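Long-range contact in N6 adenine specific DNA methylase (Encephalitozoon cuniculi, PDB 3Q87), which probably transfers methyl groups from S-adenosylmethionine to protein, acting as the catalytic subunit of the Mtq2-Trm112 complex that methylates the translation termination factor eRF1: residues Q76-Y88 / F110-I124. Residues are numbered along the deposited sequence; the frame is centred on the assembly and turned at random. Where two conformers were deposited one is given.
Sequences QESVDVVVFNPPY and FVDAVTVGMLYLLVI. With SAM (S-adenosylmethionine), chain D.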
ATOM      1  N   GLN B  76      -5.042  -1.978  -7.284  1.00 19.94           N
ATOM      2  CA  GLN B  76      -4.295  -3.239  -7.223  1.00 22.57           C
ATOM      3  C   GLN B  76      -3.559  -3.615  -8.508  1.00 28.95           C
ATOM      4  O   GLN B  76      -2.627  -4.424  -8.491  1.00 22.70           O
ATOM      5  CB  GLN B  76      -5.213  -4.376  -6.788  1.00 18.81           C
ATOM      6  CG  GLN B  76      -5.705  -4.200  -5.378  1.00 28.66           C
ATOM      7  CD  GLN B  76      -6.441  -5.407  -4.872  1.00 18.40           C
ATOM      8  OE1 GLN B  76      -5.857  -6.473  -4.697  1.00 18.92           O
ATOM      9  NE2 GLN B  76      -7.728  -5.246  -4.623  1.00 14.71           N
ATOM     10  N   GLU B  77      -3.977  -3.030  -9.622  1.00 27.03           N
ATOM     11  CA  GLU B  77      -3.258  -3.214 -10.874  1.00 23.24           C
ATOM     12  C   GLU B  77      -1.841  -2.672 -10.772  1.00 24.16           C
ATOM     13  O   GLU B  77      -0.955  -3.075 -11.520  1.00 25.64           O
ATOM     14  CB  GLU B  77      -3.989  -2.515 -12.028  1.00 28.65           C
ATOM     15  CG  GLU B  77      -5.341  -3.132 -12.380  1.00 34.22           C
ATOM     16  CD  GLU B  77      -5.955  -2.515 -13.638  1.00 65.94           C
ATOM     17  OE1 GLU B  77      -6.989  -1.819 -13.525  1.00 61.07           O
ATOM     18  OE2 GLU B  77      -5.397  -2.717 -14.741  1.00 72.71           O
ATOM     19  N   SER B  78      -1.619  -1.759  -9.842  1.00 20.71           N
ATOM     20  CA  SER B  78      -0.310  -1.138  -9.733  1.00 22.75           C
ATOM     21  C   SER B  78       0.594  -1.839  -8.733  1.00 17.49           C
ATOM     22  O   SER B  78       1.759  -1.500  -8.603  1.00 18.77           O
ATOM     23  CB  SER B  78      -0.467   0.341  -9.391  1.00 22.01           C
ATOM     24  OG  SER B  78      -1.093   1.016 -10.471  1.00 28.28           O
ATOM     25  N   VAL B  79       0.056  -2.831  -8.043  1.00 20.23           N
ATOM     26  CA  VAL B  79       0.808  -3.531  -7.001  1.00 17.57           C
ATOM     27  C   VAL B  79       1.180  -4.938  -7.434  1.00 16.75           C
ATOM     28  O   VAL B  79       0.333  -5.681  -7.948  1.00 19.03           O
ATOM     29  CB  VAL B  79      -0.006  -3.590  -5.688  1.00 19.48           C
ATOM     30  CG1 VAL B  79       0.714  -4.442  -4.614  1.00 12.99           C
ATOM     31  CG2 VAL B  79      -0.287  -2.182  -5.198  1.00 12.27           C
ATOM     32  N   ASP B  80       2.441  -5.310  -7.232  1.00 16.57           N
ATOM     33  CA  ASP B  80       2.884  -6.686  -7.509  1.00 18.05           C
ATOM     34  C   ASP B  80       2.543  -7.689  -6.402  1.00 19.25           C
ATOM     35  O   ASP B  80       2.095  -8.795  -6.674  1.00 20.06           O
ATOM     36  CB  ASP B  80       4.393  -6.729  -7.714  1.00 19.00           C
ATOM     37  CG  ASP B  80       4.850  -5.916  -8.904  1.00 22.21           C
ATOM     38  OD1 ASP B  80       4.356  -6.152 -10.033  1.00 22.56           O
ATOM     39  OD2 ASP B  80       5.727  -5.055  -8.693  1.00 19.98           O
ATOM     40  N   VAL B  81       2.812  -7.310  -5.156  1.00 18.18           N
ATOM     41  CA  VAL B  81       2.661  -8.216  -4.022  1.00 13.83           C
ATOM     42  C   VAL B  81       1.978  -7.520  -2.852  1.00 18.26           C
ATOM     43  O   VAL B  81       2.237  -6.337  -2.571  1.00 14.41           O
ATOM     44  CB  VAL B  81       4.052  -8.690  -3.509  1.00 16.58           C
ATOM     45  CG1 VAL B  81       3.933  -9.540  -2.231  1.00 13.82           C
ATOM     46  CG2 VAL B  81       4.801  -9.428  -4.600  1.00 19.63           C
ATOM     47  N   VAL B  82       1.125  -8.273  -2.166  1.00 13.02           N
ATOM     48  CA  VAL B  82       0.530  -7.834  -0.919  0.78 14.49           C
ATOM     49  C   VAL B  82       0.993  -8.745   0.228  1.00 17.05           C
ATOM     50  O   VAL B  82       0.946  -9.969   0.111  1.00 15.12           O
ATOM     51  CB  VAL B  82      -1.017  -7.872  -1.006  0.78 18.40           C
ATOM     52  CG1 VAL B  82      -1.634  -7.615   0.367  0.78 21.92           C
ATOM     53  CG2 VAL B  82      -1.531  -6.849  -2.036  0.78 11.81           C
ATOM     54  N   VAL B  83       1.444  -8.148   1.321  1.00 16.57           N
ATOM     55  CA  VAL B  83       1.822  -8.885   2.519  1.00 16.99           C
ATOM     56  C   VAL B  83       0.893  -8.436   3.642  1.00 15.88           C
ATOM     57  O   VAL B  83       0.693  -7.236   3.843  1.00 11.88           O
ATOM     58  CB  VAL B  83       3.270  -8.552   2.943  1.00 18.62           C
ATOM     59  CG1 VAL B  83       3.625  -9.309   4.222  1.00 15.82           C
ATOM     60  CG2 VAL B  83       4.252  -8.861   1.808  1.00 14.08           C
ATOM     61  N   PHE B  84       0.349  -9.387   4.390  1.00 17.21           N
ATOM     62  CA  PHE B  84      -0.687  -9.072   5.371  1.00 19.04           C
ATOM     63  C   PHE B  84      -0.618  -9.973   6.598  1.00 17.96           C
ATOM     64  O   PHE B  84      -0.939 -11.151   6.524  1.00 21.71           O
ATOM     65  CB  PHE B  84      -2.064  -9.218   4.717  1.00 14.65           C
ATOM     66  CG  PHE B  84      -3.198  -8.639   5.519  1.00 16.55           C
ATOM     67  CD1 PHE B  84      -2.966  -7.713   6.521  1.00 11.87           C
ATOM     68  CD2 PHE B  84      -4.513  -8.996   5.233  1.00 15.98           C
ATOM     69  CE1 PHE B  84      -4.019  -7.168   7.235  1.00 16.68           C
ATOM     70  CE2 PHE B  84      -5.571  -8.446   5.938  1.00 14.85           C
ATOM     71  CZ  PHE B  84      -5.329  -7.541   6.937  1.00 14.76           C
ATOM     72  N   ASN B  85      -0.195  -9.415   7.727  1.00 18.91           N
ATOM     73  CA  ASN B  85      -0.447 -10.054   9.010  1.00 19.71           C
ATOM     74  C   ASN B  85      -1.745  -9.448   9.527  1.00 16.20           C
ATOM     75  O   ASN B  85      -1.757  -8.316   9.986  1.00 19.74           O
ATOM     76  CB  ASN B  85       0.713  -9.826   9.974  1.00 18.19           C
ATOM     77  CG  ASN B  85       0.532 -10.559  11.301  1.00 20.49           C
ATOM     78  OD1 ASN B  85      -0.419 -11.316  11.480  1.00 24.45           O
ATOM     79  ND2 ASN B  85       1.440 -10.324  12.233  1.00 23.31           N
ATOM     80  N   PRO B  86      -2.861 -10.190   9.409  1.00 16.24           N
ATOM     81  CA  PRO B  86      -4.186  -9.601   9.633  1.00 17.90           C
ATOM     82  C   PRO B  86      -4.636  -9.673  11.091  1.00 16.18           C
ATOM     83  O   PRO B  86      -4.024 -10.409  11.870  1.00 17.72           O
ATOM     84  CB  PRO B  86      -5.087 -10.485   8.772  1.00 22.53           C
ATOM     85  CG  PRO B  86      -4.447 -11.845   8.866  1.00 18.12           C
ATOM     86  CD  PRO B  86      -2.950 -11.615   9.043  1.00 17.77           C
ATOM     87  N   PRO B  87      -5.681  -8.909  11.462  1.00 18.02           N
ATOM     88  CA  PRO B  87      -6.323  -9.096  12.776  1.00 19.14           C
ATOM     89  C   PRO B  87      -6.958 -10.473  12.763  1.00 23.40           C
ATOM     90  O   PRO B  87      -7.898 -10.683  12.011  1.00 22.04           O
ATOM     91  CB  PRO B  87      -7.456  -8.067  12.791  1.00 19.83           C
ATOM     92  CG  PRO B  87      -7.358  -7.298  11.518  1.00 17.08           C
ATOM     93  CD  PRO B  87      -6.397  -7.951  10.600  1.00 15.26           C
ATOM     94  N   TYR B  88      -6.459 -11.398  13.564  1.00 23.47           N
ATOM     95  CA  TYR B  88      -6.857 -12.780  13.412  1.00 20.71           C
ATOM     96  C   TYR B  88      -7.459 -13.385  14.692  1.00 22.85           C
ATOM     97  O   TYR B  88      -7.741 -14.578  14.740  1.00 20.79           O
ATOM     98  CB  TYR B  88      -5.658 -13.607  12.929  1.00 17.97           C
ATOM     99  CG  TYR B  88      -4.446 -13.579  13.848  1.00 21.72           C
ATOM    100  CD1 TYR B  88      -4.522 -14.078  15.144  1.00 21.71           C
ATOM    101  CD2 TYR B  88      -3.214 -13.088  13.404  1.00 19.49           C
ATOM    102  CE1 TYR B  88      -3.421 -14.069  15.986  1.00 20.98           C
ATOM    103  CE2 TYR B  88      -2.099 -13.072  14.236  1.00 18.16           C
ATOM    104  CZ  TYR B  88      -2.213 -13.562  15.528  1.00 30.17           C
ATOM    105  OH  TYR B  88      -1.125 -13.556  16.365  1.00 31.97           O
ATOM    106  N   PHE B 110     -10.620  -9.612   3.106  1.00 17.72           N
ATOM    107  CA  PHE B 110      -9.403  -9.441   2.323  1.00 17.55           C
ATOM    108  C   PHE B 110      -9.380 -10.390   1.125  1.00 21.16           C
ATOM    109  O   PHE B 110      -9.156  -9.984  -0.002  1.00 15.07           O
ATOM    110  CB  PHE B 110      -8.154  -9.700   3.185  1.00 16.42           C
ATOM    111  CG  PHE B 110      -6.879  -9.811   2.384  1.00 16.11           C
ATOM    112  CD1 PHE B 110      -6.377  -8.710   1.713  1.00 11.93           C
ATOM    113  CD2 PHE B 110      -6.188 -11.013   2.299  1.00 20.76           C
ATOM    114  CE1 PHE B 110      -5.209  -8.802   0.955  1.00 15.71           C
ATOM    115  CE2 PHE B 110      -5.019 -11.113   1.556  1.00 19.77           C
ATOM    116  CZ  PHE B 110      -4.531  -9.996   0.871  1.00 16.75           C
ATOM    117  N   VAL B 111      -9.603 -11.668   1.389  1.00 17.42           N
ATOM    118  CA  VAL B 111      -9.547 -12.677   0.344  1.00 20.87           C
ATOM    119  C   VAL B 111     -10.555 -12.367  -0.764  1.00 20.46           C
ATOM    120  O   VAL B 111     -10.258 -12.496  -1.952  1.00 16.67           O
ATOM    121  CB  VAL B 111      -9.805 -14.071   0.943  1.00 25.27           C
ATOM    122  CG1 VAL B 111     -10.060 -15.094  -0.153  1.00 25.98           C
ATOM    123  CG2 VAL B 111      -8.631 -14.476   1.845  1.00 15.83           C
ATOM    124  N   ASP B 112     -11.739 -11.910  -0.377  1.00 21.85           N
ATOM    125  CA  ASP B 112     -12.744 -11.583  -1.376  1.00 21.93           C
ATOM    126  C   ASP B 112     -12.522 -10.296  -2.170  1.00 25.92           C
ATOM    127  O   ASP B 112     -13.227 -10.045  -3.141  1.00 28.84           O
ATOM    128  CB  ASP B 112     -14.152 -11.647  -0.803  1.00 26.03           C
ATOM    129  CG  ASP B 112     -14.822 -12.966  -1.117  1.00 51.08           C
ATOM    130  OD1 ASP B 112     -14.571 -13.953  -0.383  1.00 54.28           O
ATOM    131  OD2 ASP B 112     -15.569 -13.023  -2.121  1.00 57.59           O
ATOM    132  N   ALA B 113     -11.530  -9.502  -1.793  1.00 22.90           N
ATOM    133  CA  ALA B 113     -11.238  -8.279  -2.536  1.00 24.16           C
ATOM    134  C   ALA B 113      -9.885  -8.293  -3.256  1.00 20.54           C
ATOM    135  O   ALA B 113      -9.628  -7.440  -4.106  1.00 14.89           O
ATOM    136  CB  ALA B 113     -11.326  -7.069  -1.617  1.00 18.96           C
ATOM    137  N   VAL B 114      -9.018  -9.243  -2.907  1.00 19.24           N
ATOM    138  CA  VAL B 114      -7.631  -9.194  -3.373  1.00 21.46           C
ATOM    139  C   VAL B 114      -7.518  -9.675  -4.818  1.00 17.29           C
ATOM    140  O   VAL B 114      -8.128 -10.675  -5.195  1.00 20.60           O
ATOM    141  CB  VAL B 114      -6.660  -9.993  -2.432  1.00 19.15           C
ATOM    142  CG1 VAL B 114      -6.966 -11.488  -2.466  1.00 15.18           C
ATOM    143  CG2 VAL B 114      -5.206  -9.740  -2.815  1.00 16.91           C
ATOM    144  N   THR B 115      -6.762  -8.949  -5.633  1.00 17.96           N
ATOM    145  CA  THR B 115      -6.626  -9.308  -7.045  1.00 15.94           C
ATOM    146  C   THR B 115      -5.188  -9.237  -7.548  1.00 20.37           C
ATOM    147  O   THR B 115      -4.945  -9.482  -8.724  1.00 22.03           O
ATOM    148  CB  THR B 115      -7.505  -8.417  -7.975  1.00 15.60           C
ATOM    149  OG1 THR B 115      -7.033  -7.065  -7.936  1.00 24.71           O
ATOM    150  CG2 THR B 115      -8.967  -8.449  -7.547  1.00 23.32           C
ATOM    151  N   VAL B 116      -4.238  -8.897  -6.676  1.00 20.11           N
ATOM    152  CA  VAL B 116      -2.840  -8.774  -7.103  1.00 17.56           C
ATOM    153  C   VAL B 116      -2.270 -10.137  -7.481  1.00 18.17           C
ATOM    154  O   VAL B 116      -2.829 -11.163  -7.125  1.00 19.93           O
ATOM    155  CB  VAL B 116      -1.949  -8.166  -6.016  1.00 17.04           C
ATOM    156  CG1 VAL B 116      -2.351  -6.729  -5.742  1.00 20.83           C
ATOM    157  CG2 VAL B 116      -2.015  -9.025  -4.751  1.00 19.86           C
ATOM    158  N   GLY B 117      -1.153 -10.140  -8.198  1.00 16.94           N
ATOM    159  CA  GLY B 117      -0.596 -11.378  -8.715  1.00 21.66           C
ATOM    160  C   GLY B 117      -0.058 -12.325  -7.651  1.00 25.30           C
ATOM    161  O   GLY B 117      -0.076 -13.541  -7.840  1.00 26.61           O
ATOM    162  N   MET B 118       0.415 -11.772  -6.536  1.00 21.07           N
ATOM    163  CA  MET B 118       1.026 -12.574  -5.478  1.00 21.71           C
ATOM    164  C   MET B 118       0.729 -12.014  -4.095  1.00 21.56           C
ATOM    165  O   MET B 118       0.694 -10.799  -3.908  1.00 17.68           O
ATOM    166  CB  MET B 118       2.536 -12.619  -5.678  1.00 18.47           C
ATOM    167  CG  MET B 118       3.232 -13.739  -4.919  1.00 31.37           C
ATOM    168  SD  MET B 118       5.010 -13.672  -5.201  1.00 44.09           S
ATOM    169  CE  MET B 118       5.043 -13.816  -6.985  1.00 40.51           C
ATOM    170  N   LEU B 119       0.531 -12.899  -3.124  1.00 17.53           N
ATOM    171  CA  LEU B 119       0.266 -12.469  -1.756  1.00 19.34           C
ATOM    172  C   LEU B 119       0.887 -13.391  -0.716  1.00 23.44           C
ATOM    173  O   LEU B 119       1.066 -14.591  -0.953  1.00 22.21           O
ATOM    174  CB  LEU B 119      -1.241 -12.333  -1.510  1.00 19.68           C
ATOM    175  CG  LEU B 119      -2.127 -13.569  -1.674  1.00 24.65           C
ATOM    176  CD1 LEU B 119      -2.170 -14.405  -0.401  1.00 19.28           C
ATOM    177  CD2 LEU B 119      -3.532 -13.127  -2.061  1.00 20.21           C
ATOM    178  N   TYR B 120       1.222 -12.815   0.434  1.00 18.54           N
ATOM    179  CA  TYR B 120       1.687 -13.591   1.586  1.00 13.70           C
ATOM    180  C   TYR B 120       0.759 -13.246   2.748  1.00 22.32           C
ATOM    181  O   TYR B 120       0.638 -12.078   3.126  1.00 19.79           O
ATOM    182  CB  TYR B 120       3.131 -13.228   1.927  1.00 11.81           C
ATOM    183  CG  TYR B 120       4.114 -13.579   0.829  1.00 21.41           C
ATOM    184  CD1 TYR B 120       4.690 -14.840   0.764  1.00 24.10           C
ATOM    185  CD2 TYR B 120       4.445 -12.656  -0.160  1.00 20.77           C
ATOM    186  CE1 TYR B 120       5.595 -15.168  -0.252  1.00 26.39           C
ATOM    187  CE2 TYR B 120       5.342 -12.976  -1.177  1.00 21.40           C
ATOM    188  CZ  TYR B 120       5.912 -14.233  -1.215  1.00 26.24           C
ATOM    189  OH  TYR B 120       6.797 -14.554  -2.223  1.00 31.02           O
ATOM    190  N   LEU B 121       0.082 -14.252   3.291  1.00 15.70           N
ATOM    191  CA  LEU B 121      -0.919 -14.032   4.332  1.00 14.88           C
ATOM    192  C   LEU B 121      -0.609 -14.883   5.560  1.00 21.18           C
ATOM    193  O   LEU B 121      -0.282 -16.051   5.430  1.00 22.26           O
ATOM    194  CB  LEU B 121      -2.311 -14.371   3.806  1.00 14.90           C
ATOM    195  CG  LEU B 121      -3.480 -14.290   4.790  1.00 19.69           C
ATOM    196  CD1 LEU B 121      -3.737 -12.837   5.219  1.00 15.55           C
ATOM    197  CD2 LEU B 121      -4.736 -14.881   4.144  1.00 23.38           C
ATOM    198  N   LEU B 122      -0.707 -14.294   6.748  1.00 19.47           N
ATOM    199  CA  LEU B 122      -0.504 -15.046   7.975  1.00 19.16           C
ATOM    200  C   LEU B 122      -1.848 -15.387   8.594  1.00 22.21           C
ATOM    201  O   LEU B 122      -2.749 -14.559   8.646  1.00 16.89           O
ATOM    202  CB  LEU B 122       0.358 -14.269   8.982  1.00 19.55           C
ATOM    203  CG  LEU B 122       0.649 -15.005  10.308  1.00 14.13           C
ATOM    204  CD1 LEU B 122       1.926 -14.485  10.928  1.00 15.55           C
ATOM    205  CD2 LEU B 122      -0.502 -14.898  11.315  1.00 18.24           C
ATOM    206  N   VAL B 123      -1.967 -16.622   9.068  1.00 18.04           N
ATOM    207  CA  VAL B 123      -3.187 -17.091   9.674  1.00 17.57           C
ATOM    208  C   VAL B 123      -2.794 -17.968  10.868  1.00 19.17           C
ATOM    209  O   VAL B 123      -1.663 -18.404  10.949  1.00 17.14           O
ATOM    210  CB  VAL B 123      -4.011 -17.892   8.650  1.00 24.98           C
ATOM    211  CG1 VAL B 123      -5.022 -18.735   9.346  1.00 36.17           C
ATOM    212  CG2 VAL B 123      -4.679 -16.953   7.637  1.00 23.11           C
ATOM    213  N   ILE B 124      -3.708 -18.188  11.805  1.00 20.38           N
ATOM    214  CA  ILE B 124      -3.450 -19.132  12.887  1.00 25.90           C
ATOM    215  C   ILE B 124      -4.400 -20.329  12.800  1.00 26.95           C
ATOM    216  O   ILE B 124      -5.381 -20.295  12.075  1.00 18.81           O
ATOM    217  CB  ILE B 124      -3.544 -18.466  14.276  1.00 27.86           C
ATOM    218  CG1 ILE B 124      -4.950 -17.919  14.514  1.00 25.07           C
ATOM    219  CG2 ILE B 124      -2.486 -17.370  14.413  1.00 26.14           C
ATOM    220  CD1 ILE B 124      -5.183 -17.466  15.948  1.00 31.66           C
TER
HETATM  221  N   SAM D 300       2.311  -5.838  10.342  1.00 24.16           N
HETATM  222  CA  SAM D 300       2.319  -5.799  11.811  1.00 24.35           C
HETATM  223  C   SAM D 300       3.130  -6.992  12.339  1.00 31.30           C
HETATM  224  O   SAM D 300       3.639  -6.987  13.460  1.00 28.36           O
HETATM  225  OXT SAM D 300       3.300  -7.997  11.651  1.00 27.94           O
HETATM  226  CB  SAM D 300       0.914  -5.691  12.464  1.00 18.18           C
HETATM  227  CG  SAM D 300      -0.096  -6.865  12.421  1.00 28.11           C
HETATM  228  SD  SAM D 300      -1.632  -6.724  13.437  1.00 40.34           S
HETATM  229  CE  SAM D 300      -1.980  -8.440  13.874  1.00 25.44           C
HETATM  230  C5' SAM D 300      -2.928  -6.426  12.208  1.00 23.67           C
HETATM  231  C4' SAM D 300      -2.830  -4.989  11.722  1.00 20.12           C
HETATM  232  O4' SAM D 300      -3.872  -4.729  10.796  1.00 19.48           O
HETATM  233  C3' SAM D 300      -2.962  -3.972  12.846  1.00 19.64           C
HETATM  234  O3' SAM D 300      -1.924  -3.027  12.712  1.00 19.58           O
HETATM  235  C2' SAM D 300      -4.301  -3.305  12.602  1.00 19.77           C
HETATM  236  O2' SAM D 300      -4.339  -1.944  12.963  1.00 18.97           O
HETATM  237  C1' SAM D 300      -4.441  -3.472  11.106  1.00 15.29           C
HETATM  238  N9  SAM D 300      -5.822  -3.521  10.651  1.00 16.38           N
HETATM  239  C8  SAM D 300      -6.941  -3.984  11.304  1.00 17.50           C
HETATM  240  N7  SAM D 300      -7.992  -3.838  10.468  1.00 16.50           N
HETATM  241  C5  SAM D 300      -7.540  -3.298   9.296  1.00 22.65           C
HETATM  242  C6  SAM D 300      -8.153  -2.948   8.107  1.00 14.73           C
HETATM  243  N6  SAM D 300      -9.461  -3.133   7.961  1.00 17.87           N
HETATM  244  N1  SAM D 300      -7.404  -2.411   7.073  1.00 17.06           N
HETATM  245  C2  SAM D 300      -6.039  -2.218   7.204  1.00 16.13           C
HETATM  246  N3  SAM D 300      -5.432  -2.573   8.393  1.00 16.97           N
HETATM  247  C4  SAM D 300      -6.172  -3.094   9.407  1.00 16.45           C
HETATM  248  O   HOH W   1      -0.377  -7.776  -9.544  1.00 22.93           O
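F84 presents the CD2 edge of its ring to one face of F110, an edge-to-face pair with centroids 5.2 Å apart and planes at 68°. Because CG of F110 lies anti to its backbone N (chi1 169°), the ring reaches back from helix 105-113 over the sheet; V114 CB covers the face turned from F84. In one of two conformers of V82, its CG1 meets F110 CZ at 3.8 Å and its side chain crosses that of V116 at about a right angle, CG2 to CG2 3.5 Å. L121 lies beside F84, pointing the same way, with its CD1 near F84 CD2 and P86 CG. V81, V83 and Y120 fill the other side of the sheet, V81 CG1 lying in plane at the edge of the tyrosine ring, whose hydroxyl bonds E20. Between these layers strands 81-84 and 118-124 run parallel, 6° apart, joined by alternating backbone bonds such as Y120 N to V82 O.

Side chains add contacts at both ends. Q76 grips the backbone of A113 and T115: NE2 donates to A113 O at 2.9 Å, nearly in the amide plane, and OE1 accepts T115 N at 2.8 Å from above its carbonyl plane. Past the end of strand 81-84, where 118-124 continues, I124 CG2 sits over a face of Y88, 3.9 Å from the ring centroid. N85 OD1 is buried against L122 CD2 without a hydrogen-bond partner, while ND2 donates to SAM OXT at 3.0 Å. The right-handed beta-alpha-beta crossover so built belongs to the Rossmann-like methyltransferase fold; N85, P86, P87 and Y88 form the family's NPPY motif, whose first three residues line the S-adenosylmethionine pocket.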